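PDB 3OTN: SusD superfamily protein from Parabacteroides distasonis, which probably binds glycans at the outer membrane as a SusD-family nutrient-binding protein. Local coordinates for residues L110-M115 against E172-A177; A189-L194 against S220-K225; F33-P38 against W83-A88. All coordinates share one frame; numbering follows the deposited sequence.

Interaction 1. Residues L110-M115 against E172-A177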
loop_
_atom_site.group_PDB
_atom_site.type_symbol
_atom_site.label_atom_id
_atom_site.label_comp_id
_atom_site.label_asym_id
_atom_site.label_seq_id
_atom_site.Cartn_x
_atom_site.Cartn_y
_atom_site.Cartn_z
ATOM N N LEU A 110 -0.550 -27.227 -13.225
ATOM C CA LEU A 110 -0.948 -26.885 -11.865
ATOM C C LEU A 110 0.259 -26.431 -11.046
ATOM O O LEU A 110 0.213 -25.380 -10.379
ATOM C CB LEU A 110 -1.605 -28.117 -11.219
ATOM C CG LEU A 110 -2.209 -27.998 -9.841
ATOM C CD1 LEU A 110 -3.412 -27.053 -9.900
ATOM C CD2 LEU A 110 -2.613 -29.427 -9.383
ATOM N N VAL A 111 1.362 -27.189 -11.137
ATOM C CA VAL A 111 2.626 -26.794 -10.447
ATOM C C VAL A 111 3.197 -25.458 -10.985
ATOM O O VAL A 111 3.610 -24.598 -10.196
ATOM C CB VAL A 111 3.671 -27.929 -10.436
ATOM C CG1 VAL A 111 5.047 -27.466 -9.762
ATOM C CG2 VAL A 111 3.091 -29.121 -9.683
ATOM N N ASN A 112 3.170 -25.259 -12.302
ATOM C CA ASN A 112 3.604 -23.986 -12.916
ATOM C C ASN A 112 2.844 -22.768 -12.352
ATOM O O ASN A 112 3.446 -21.739 -12.024
ATOM C CB ASN A 112 3.419 -24.081 -14.444
ATOM C CG ASN A 112 3.819 -22.801 -15.189
ATOM O OD1 ASN A 112 3.057 -21.829 -15.255
ATOM N ND2 ASN A 112 5.002 -22.825 -15.798
ATOM N N GLY A 113 1.528 -22.897 -12.216
ATOM C CA GLY A 113 0.693 -21.839 -11.616
ATOM C C GLY A 113 1.080 -21.527 -10.203
ATOM O O GLY A 113 1.257 -20.359 -9.825
ATOM N N TYR A 114 1.255 -22.591 -9.428
ATOM C CA TYR A 114 1.614 -22.463 -8.045
ATOM C C TYR A 114 2.953 -21.744 -7.876
ATOM O O TYR A 114 3.074 -20.879 -7.034
ATOM C CB TYR A 114 1.661 -23.838 -7.384
ATOM C CG TYR A 114 0.327 -24.505 -7.097
ATOM C CD1 TYR A 114 -0.875 -23.787 -7.022
ATOM C CD2 TYR A 114 0.284 -25.879 -6.825
ATOM C CE1 TYR A 114 -2.087 -24.424 -6.739
ATOM C CE2 TYR A 114 -0.930 -26.531 -6.536
ATOM C CZ TYR A 114 -2.098 -25.787 -6.468
ATOM O OH TYR A 114 -3.277 -26.420 -6.178
HETATM N N MSE A 115 3.940 -22.102 -8.700
HETATM C CA MSE A 115 5.251 -21.494 -8.601
HETATM C C MSE A 115 5.174 -20.025 -9.029
HETATM O O MSE A 115 5.868 -19.181 -8.450
HETATM C CB MSE A 115 6.298 -22.299 -9.388
HETATM C CG MSE A 115 6.594 -23.683 -8.771
HETATM SE SE MSE A 115 7.878 -24.787 -9.815
HETATM C CE MSE A 115 6.971 -24.709 -11.521
ATOM N N GLU A 172 4.642 -13.839 -15.324
ATOM C CA GLU A 172 3.943 -13.344 -16.497
ATOM C C GLU A 172 3.830 -14.373 -17.662
ATOM O O GLU A 172 2.878 -14.350 -18.455
ATOM C CB GLU A 172 4.704 -12.107 -16.980
ATOM C CG GLU A 172 3.954 -11.191 -17.787
ATOM C CD GLU A 172 4.706 -9.899 -18.027
ATOM O OE1 GLU A 172 5.937 -9.920 -18.386
ATOM O OE2 GLU A 172 4.025 -8.865 -17.914
ATOM N N GLN A 173 4.801 -15.271 -17.763
ATOM C CA GLN A 173 4.792 -16.323 -18.796
ATOM C C GLN A 173 4.211 -17.641 -18.296
ATOM O O GLN A 173 4.454 -18.676 -18.897
ATOM C CB GLN A 173 6.221 -16.534 -19.344
ATOM C CG GLN A 173 6.784 -15.292 -20.084
ATOM C CD GLN A 173 5.881 -14.818 -21.244
ATOM O OE1 GLN A 173 5.264 -15.625 -21.955
ATOM N NE2 GLN A 173 5.799 -13.506 -21.427
ATOM N N SER A 174 3.392 -17.607 -17.248
ATOM C CA SER A 174 2.901 -18.825 -16.602
ATOM C C SER A 174 1.454 -19.106 -16.966
ATOM O O SER A 174 0.805 -18.335 -17.677
ATOM C CB SER A 174 3.018 -18.655 -15.089
ATOM O OG SER A 174 1.917 -17.918 -14.577
ATOM N N ASP A 175 0.940 -20.196 -16.418
ATOM C CA ASP A 175 -0.466 -20.580 -16.551
ATOM C C ASP A 175 -1.478 -19.917 -15.566
ATOM O O ASP A 175 -2.620 -20.361 -15.501
ATOM C CB ASP A 175 -0.541 -22.118 -16.471
ATOM C CG ASP A 175 0.130 -22.799 -17.673
ATOM O OD1 ASP A 175 0.302 -22.126 -18.729
ATOM O OD2 ASP A 175 0.475 -24.000 -17.562
ATOM N N LEU A 176 -1.108 -18.831 -14.876
ATOM C CA LEU A 176 -2.008 -18.171 -13.914
ATOM C C LEU A 176 -3.260 -17.589 -14.528
ATOM O O LEU A 176 -3.167 -16.915 -15.552
ATOM C CB LEU A 176 -1.313 -16.973 -13.218
ATOM C CG LEU A 176 -0.480 -17.084 -11.973
ATOM C CD1 LEU A 176 0.057 -15.649 -11.634
ATOM C CD2 LEU A 176 -1.322 -17.660 -10.847
ATOM N N ALA A 177 -4.409 -17.751 -13.853
ATOM C CA ALA A 177 -5.662 -17.135 -14.296
ATOM C C ALA A 177 -5.508 -15.627 -14.309
ATOM O O ALA A 177 -4.767 -15.099 -13.470
ATOM C CB ALA A 177 -6.813 -17.516 -13.340
HETATM O O HOH W 1 5.640 -20.919 -17.919
#
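Asn112 OD1 accepts the backbone N-H of Asp175 at 2.9 Å. The bond is nearly straight, with an N-H...O angle of 164°, and Asp175 N lies 25° off the carbonyl plane of the amide. Ser174 CB packs against Asn112 OD1 at 3.2 Å. With CG anti to the backbone N (chi1 179°), the amide of Asn112 reaches out from helix 108-133 to the loop. Its other end is used as well: Asn112 ND2 donates to a water at 2.9 Å, which donates to Gln173 O at 2.7 Å. The loop has its own internal bond. Ser174 OG accepts from Leu176 N at 3.2 Å, an ST turn, and also bonds Ala171 O of helix 156-172. Asp175 OD2 is hydrogen-bonded to Ser109 OG of helix 108-133. Leu176 CD2 rests 3.9 Å from Gly113 O. Replacing Asn112 with alanine is likely to leave Asp175 N without this acceptor and the water without its donor, with the Asp175-Ser109 bond left to hold the loop nearby. One neutral amide thus serves two backbone groups of a surface loop, one directly and one through water, tying the loop to the helix without charge pairing.

Interaction 2. Residues A189-L194 against S220-K225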
loop_
_atom_site.group_PDB
_atom_site.type_symbol
_atom_site.label_atom_id
_atom_site.label_comp_id
_atom_site.label_asym_id
_atom_site.label_seq_id
_atom_site.Cartn_x
_atom_site.Cartn_y
_atom_site.Cartn_z
ATOM N N ALA A 189 -2.794 -9.291 -10.861
ATOM C CA ALA A 189 -1.936 -8.916 -9.765
ATOM C C ALA A 189 -0.479 -8.802 -10.232
ATOM O O ALA A 189 0.210 -7.840 -9.886
ATOM C CB ALA A 189 -2.065 -9.954 -8.557
ATOM N N VAL A 190 -0.029 -9.781 -11.020
ATOM C CA VAL A 190 1.335 -9.769 -11.548
ATOM C C VAL A 190 1.557 -8.544 -12.410
ATOM O O VAL A 190 2.603 -7.898 -12.307
ATOM C CB VAL A 190 1.621 -11.052 -12.420
ATOM C CG1 VAL A 190 2.925 -10.899 -13.206
ATOM C CG2 VAL A 190 1.601 -12.300 -11.562
ATOM N N LYS A 191 0.598 -8.248 -13.281
ATOM C CA LYS A 191 0.739 -7.085 -14.187
ATOM C C LYS A 191 0.687 -5.775 -13.420
ATOM O O LYS A 191 1.420 -4.869 -13.751
ATOM C CB LYS A 191 -0.334 -7.027 -15.291
ATOM C CG LYS A 191 -0.468 -8.222 -16.160
ATOM C CD LYS A 191 0.698 -8.465 -17.003
ATOM C CE LYS A 191 0.402 -9.599 -18.059
ATOM N NZ LYS A 191 1.556 -9.629 -18.950
ATOM N N ALA A 192 -0.156 -5.684 -12.393
ATOM C CA ALA A 192 -0.244 -4.464 -11.556
ATOM C C ALA A 192 1.070 -4.218 -10.806
ATOM O O ALA A 192 1.592 -3.103 -10.788
ATOM C CB ALA A 192 -1.414 -4.561 -10.574
ATOM N N LEU A 193 1.608 -5.266 -10.194
ATOM C CA LEU A 193 2.869 -5.169 -9.500
ATOM C C LEU A 193 4.005 -4.841 -10.441
ATOM O O LEU A 193 4.815 -3.962 -10.128
ATOM C CB LEU A 193 3.208 -6.457 -8.746
ATOM C CG LEU A 193 4.535 -6.455 -7.970
ATOM C CD1 LEU A 193 4.650 -5.224 -7.040
ATOM C CD2 LEU A 193 4.682 -7.760 -7.196
ATOM N N LEU A 194 4.067 -5.532 -11.587
ATOM C CA LEU A 194 5.153 -5.310 -12.539
ATOM C C LEU A 194 5.045 -3.899 -13.166
ATOM O O LEU A 194 6.072 -3.248 -13.395
ATOM C CB LEU A 194 5.245 -6.431 -13.588
ATOM C CG LEU A 194 6.407 -6.376 -14.585
ATOM C CD1 LEU A 194 7.754 -6.186 -13.889
ATOM C CD2 LEU A 194 6.438 -7.623 -15.465
ATOM N N SER A 220 0.121 -2.195 -17.387
ATOM C CA SER A 220 -1.134 -1.573 -16.953
ATOM C C SER A 220 -2.173 -1.570 -18.082
ATOM O O SER A 220 -3.374 -1.774 -17.813
ATOM C CB SER A 220 -0.876 -0.179 -16.355
ATOM O OG SER A 220 -0.060 0.584 -17.219
ATOM N N LEU A 221 -1.723 -1.358 -19.335
ATOM C CA LEU A 221 -2.615 -1.404 -20.495
ATOM C C LEU A 221 -3.216 -2.797 -20.669
ATOM O O LEU A 221 -4.408 -2.910 -20.972
ATOM C CB LEU A 221 -1.917 -1.002 -21.790
ATOM C CG LEU A 221 -2.824 -0.753 -23.003
ATOM C CD1 LEU A 221 -3.869 0.286 -22.703
ATOM C CD2 LEU A 221 -1.974 -0.299 -24.185
ATOM N N GLU A 222 -2.412 -3.844 -20.442
ATOM C CA GLU A 222 -2.917 -5.230 -20.487
ATOM C C GLU A 222 -4.066 -5.414 -19.493
ATOM O O GLU A 222 -5.092 -6.028 -19.835
ATOM C CB GLU A 222 -1.790 -6.271 -20.277
ATOM C CG GLU A 222 -0.894 -6.473 -21.538
ATOM C CD GLU A 222 0.453 -7.209 -21.298
ATOM O OE1 GLU A 222 0.755 -7.626 -20.179
ATOM O OE2 GLU A 222 1.241 -7.372 -22.258
ATOM N N VAL A 223 -3.917 -4.867 -18.276
ATOM C CA VAL A 223 -4.980 -4.969 -17.268
ATOM C C VAL A 223 -6.265 -4.264 -17.742
ATOM O O VAL A 223 -7.361 -4.787 -17.562
ATOM C CB VAL A 223 -4.538 -4.420 -15.870
ATOM C CG1 VAL A 223 -5.699 -4.494 -14.847
ATOM C CG2 VAL A 223 -3.334 -5.210 -15.328
ATOM N N ILE A 224 -6.116 -3.079 -18.314
ATOM C CA ILE A 224 -7.247 -2.329 -18.890
ATOM C C ILE A 224 -7.935 -3.149 -19.989
ATOM O O ILE A 224 -9.146 -3.355 -19.951
ATOM C CB ILE A 224 -6.798 -0.952 -19.454
ATOM C CG1 ILE A 224 -6.317 -0.045 -18.323
ATOM C CG2 ILE A 224 -7.949 -0.242 -20.232
ATOM C CD1 ILE A 224 -5.608 1.259 -18.816
ATOM N N LYS A 225 -7.153 -3.628 -20.952
ATOM C CA LYS A 225 -7.694 -4.376 -22.109
ATOM C C LYS A 225 -8.311 -5.719 -21.742
ATOM O O LYS A 225 -9.131 -6.226 -22.481
ATOM C CB LYS A 225 -6.611 -4.618 -23.172
ATOM C CG LYS A 225 -6.103 -3.348 -23.911
ATOM C CD LYS A 225 -7.200 -2.548 -24.580
ATOM C CE LYS A 225 -6.605 -1.415 -25.422
ATOM N NZ LYS A 225 -7.656 -0.444 -25.815
#
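Lys191 and Val223 meet in an antiparallel helical hairpin, part of the alpha-helical, TPR-like scaffold of SusD proteins. Helix 187-202 leads into a short connection, and helix 210-225 returns roughly antiparallel. The local axes approach to 8.8 Å, and their directions differ by 146°. The tight part is apolar. Val223 CG2 lies 3.5 Å from Lys191 CB, so a valine methyl packs beside the root of the lysine chain. Val223 CG2 also lies 4.4 Å from Ala192 N. The backbones are nearest at two small residues: the CA atoms of Ala192 and Ser220 are 6.2 Å apart. Val363 of helix 360-375 touches both of their side chains and covers this part of the hairpin.

The other, looser side is polar. Glu222 is partly exposed there, while Lys191 itself is buried. Lys191 bends at chi2 (-66°), then runs out extended beyond that point. Its side chain and that of Glu222 slant across each other and end in a salt bridge. The modelled length from Lys191 NZ to Glu222 OE1, 2.5 Å, is shorter than expected and so doubtful. Lys191 NZ has a second salt bridge, to Glu172 OE2. One ammonium group thus lies between two carboxylates, which probably steadies its positive charge and lessens the repulsion between them. The carboxylate of Glu222 presents one oxygen to the lysine: Glu222 OE2 stays 4.0 Å from Lys191 NZ.

Interaction 3. Residues F33-P38 against W83-A88. With ACT (acetate ion), chain E.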
loop_
_atom_site.group_PDB
_atom_site.type_symbol
_atom_site.label_atom_id
_atom_site.label_comp_id
_atom_site.label_asym_id
_atom_site.label_seq_id
_atom_site.Cartn_x
_atom_site.Cartn_y
_atom_site.Cartn_z
ATOM N N PHE A 33 1.295 -6.329 5.529
ATOM C CA PHE A 33 0.761 -5.176 4.788
ATOM C C PHE A 33 -0.346 -4.463 5.577
ATOM O O PHE A 33 -0.714 -3.330 5.232
ATOM C CB PHE A 33 0.285 -5.566 3.371
ATOM C CG PHE A 33 1.341 -6.286 2.561
ATOM C CD1 PHE A 33 2.599 -5.718 2.388
ATOM C CD2 PHE A 33 1.086 -7.519 1.985
ATOM C CE1 PHE A 33 3.608 -6.395 1.688
ATOM C CE2 PHE A 33 2.086 -8.204 1.285
ATOM C CZ PHE A 33 3.352 -7.643 1.164
ATOM N N ASN A 34 -0.897 -5.141 6.594
ATOM C CA ASN A 34 -1.839 -4.506 7.540
ATOM C C ASN A 34 -1.981 -5.422 8.718
ATOM O O ASN A 34 -2.683 -6.438 8.665
ATOM C CB ASN A 34 -3.200 -4.246 6.868
ATOM C CG ASN A 34 -4.168 -3.497 7.752
ATOM O OD1 ASN A 34 -4.209 -3.693 8.952
ATOM N ND2 ASN A 34 -4.991 -2.637 7.131
ATOM N N LYS A 35 -1.249 -5.113 9.776
ATOM C CA LYS A 35 -1.410 -5.835 11.001
ATOM C C LYS A 35 -1.114 -4.937 12.186
ATOM O O LYS A 35 -0.313 -3.986 12.093
ATOM C CB LYS A 35 -0.503 -7.070 11.046
ATOM C CG LYS A 35 0.998 -6.791 11.155
ATOM C CD LYS A 35 1.786 -8.079 11.430
ATOM C CE LYS A 35 2.966 -7.839 12.348
ATOM N NZ LYS A 35 3.820 -9.065 12.546
HETATM N N MSE A 36 -1.691 -5.318 13.316
HETATM C CA MSE A 36 -1.488 -4.606 14.566
HETATM C C MSE A 36 -0.112 -4.966 15.121
HETATM O O MSE A 36 0.324 -6.128 15.027
HETATM C CB MSE A 36 -2.550 -4.948 15.577
HETATM C CG MSE A 36 -3.978 -4.612 15.147
HETATM SE SE MSE A 36 -4.385 -2.790 14.577
HETATM C CE MSE A 36 -3.875 -1.836 16.253
ATOM N N THR A 37 0.548 -3.960 15.676
ATOM C CA THR A 37 1.898 -4.089 16.234
ATOM C C THR A 37 1.904 -3.647 17.729
ATOM O O THR A 37 0.910 -3.137 18.241
ATOM C CB THR A 37 2.941 -3.293 15.365
ATOM O OG1 THR A 37 2.553 -1.922 15.289
ATOM C CG2 THR A 37 3.053 -3.875 13.947
ATOM N N PRO A 38 3.003 -3.882 18.451
ATOM C CA PRO A 38 2.994 -3.516 19.895
ATOM C C PRO A 38 2.806 -2.042 20.082
ATOM O O PRO A 38 3.383 -1.270 19.339
ATOM C CB PRO A 38 4.385 -3.920 20.359
ATOM C CG PRO A 38 4.720 -5.049 19.523
ATOM C CD PRO A 38 4.125 -4.763 18.136
ATOM N N TRP A 83 10.591 -5.428 8.446
ATOM C CA TRP A 83 11.787 -6.205 8.083
ATOM C C TRP A 83 11.627 -7.707 8.367
ATOM O O TRP A 83 11.846 -8.520 7.512
ATOM C CB TRP A 83 13.000 -5.682 8.851
ATOM C CG TRP A 83 14.297 -6.302 8.476
ATOM C CD1 TRP A 83 14.826 -7.462 8.957
ATOM C CD2 TRP A 83 15.247 -5.767 7.580
ATOM N NE1 TRP A 83 16.059 -7.699 8.397
ATOM C CE2 TRP A 83 16.344 -6.678 7.530
ATOM C CE3 TRP A 83 15.284 -4.620 6.776
ATOM C CZ2 TRP A 83 17.464 -6.456 6.724
ATOM C CZ3 TRP A 83 16.410 -4.397 5.959
ATOM C CH2 TRP A 83 17.487 -5.308 5.957
ATOM N N GLN A 84 11.263 -8.041 9.584
ATOM C CA GLN A 84 11.170 -9.441 10.005
ATOM C C GLN A 84 10.102 -10.206 9.223
ATOM O O GLN A 84 10.357 -11.337 8.788
ATOM C CB GLN A 84 10.895 -9.541 11.500
ATOM C CG GLN A 84 12.010 -9.024 12.357
ATOM C CD GLN A 84 11.693 -9.033 13.856
ATOM O OE1 GLN A 84 10.624 -9.479 14.289
ATOM N NE2 GLN A 84 12.643 -8.552 14.652
ATOM N N ASP A 85 8.940 -9.592 8.997
ATOM C CA ASP A 85 7.851 -10.333 8.333
ATOM C C ASP A 85 8.060 -10.449 6.850
ATOM O O ASP A 85 7.722 -11.475 6.310
ATOM C CB ASP A 85 6.483 -9.694 8.534
ATOM C CG ASP A 85 5.961 -9.845 9.956
ATOM O OD1 ASP A 85 6.582 -10.530 10.814
ATOM O OD2 ASP A 85 4.925 -9.219 10.209
ATOM N N CYS A 86 8.576 -9.399 6.189
ATOM C CA CYS A 86 8.961 -9.522 4.785
ATOM C C CYS A 86 9.999 -10.620 4.611
ATOM O O CYS A 86 9.859 -11.481 3.728
ATOM C CB CYS A 86 9.449 -8.191 4.178
ATOM S SG CYS A 86 8.057 -7.040 3.852
ATOM N N TYR A 87 11.027 -10.626 5.456
ATOM C CA TYR A 87 12.042 -11.675 5.345
ATOM C C TYR A 87 11.505 -13.063 5.707
ATOM O O TYR A 87 11.888 -14.039 5.047
ATOM C CB TYR A 87 13.367 -11.332 6.066
ATOM C CG TYR A 87 14.274 -10.572 5.116
ATOM C CD1 TYR A 87 14.818 -11.186 4.006
ATOM C CD2 TYR A 87 14.490 -9.215 5.282
ATOM C CE1 TYR A 87 15.601 -10.470 3.104
ATOM C CE2 TYR A 87 15.282 -8.509 4.417
ATOM C CZ TYR A 87 15.820 -9.129 3.317
ATOM O OH TYR A 87 16.575 -8.363 2.441
ATOM N N ALA A 88 10.599 -13.156 6.682
ATOM C CA ALA A 88 9.931 -14.461 6.959
ATOM C C ALA A 88 9.150 -14.922 5.733
ATOM O O ALA A 88 9.193 -16.078 5.370
ATOM C CB ALA A 88 9.004 -14.373 8.207
HETATM C C ACT E . 17.725 -10.592 7.070
HETATM O O ACT E . 18.224 -9.605 7.672
HETATM O OXT ACT E . 17.141 -11.521 7.714
HETATM C CH3 ACT E . 17.816 -10.660 5.599
#
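Lys35 has an extended backbone just before the short, weakly bonded strand about 36-37 and faces Asp85 on helix 79-100, their CA atoms 10.6 Å apart. The two side chains bridge this gap from opposite directions. Lys35 NZ donates to Asp85 OD2 at 2.6 Å in a salt bridge. It meets the syn lone pair of OD2, on the side of the other carboxylate oxygen. Lys35 CE follows at 3.2 Å from Asp85 OD2. Lys35 CG lies between the backbone N and the carbonyl carbon (chi1 69°), and the chain bends at chi3 on its way to the helix. The lysine probably offsets the charge of the buried Asp85 carboxylate.

Another face of the helix holds an acetate, probably from the crystallisation liquor. Trp83 NE1 donates to acetate O at 3.0 Å, with the oxygen at the edge of the indole and in its plane. The acetate methyl sits over the centre of the Tyr87 ring, 3.2 Å above its plane, while Tyr87 CE2 lies over one face of the Trp83 ring, near its rim.

The salt bridge joins the chain beside the 36-37/42-43 strand pair to helix 79-100. Lys35 pairs through its backbone with Thr44, next to strand 42-43. Trp83 meets Phe133 edge-to-face, and Cys86 and Tyr87 pack on Leu129. Phe33 touches Leu124, so helix 108-133 meets both segments.

From the N terminus, interaction 3 comes first. It closes a loop of 44 residues and ties the chain beside strand 36-37 to helix 79-100. Interaction 1 then joins helix 108-133 to the loop that follows helix 156-172, with 56 mostly helical residues between. Interaction 2 closes a shorter hairpin of helices 187-202 and 210-225. The three follow in series; none nests in or crosses another. Interactions 1 and 2 touch, through the salt bridge of Glu172 with Lys191 and the packing of Leu176 on Val190. Interaction 3 touches neither. Its centre is about 27 Å from that of interaction 1 and about 26 Å from that of interaction 2, though its nearest atoms are about 8 Å from those of interaction 2.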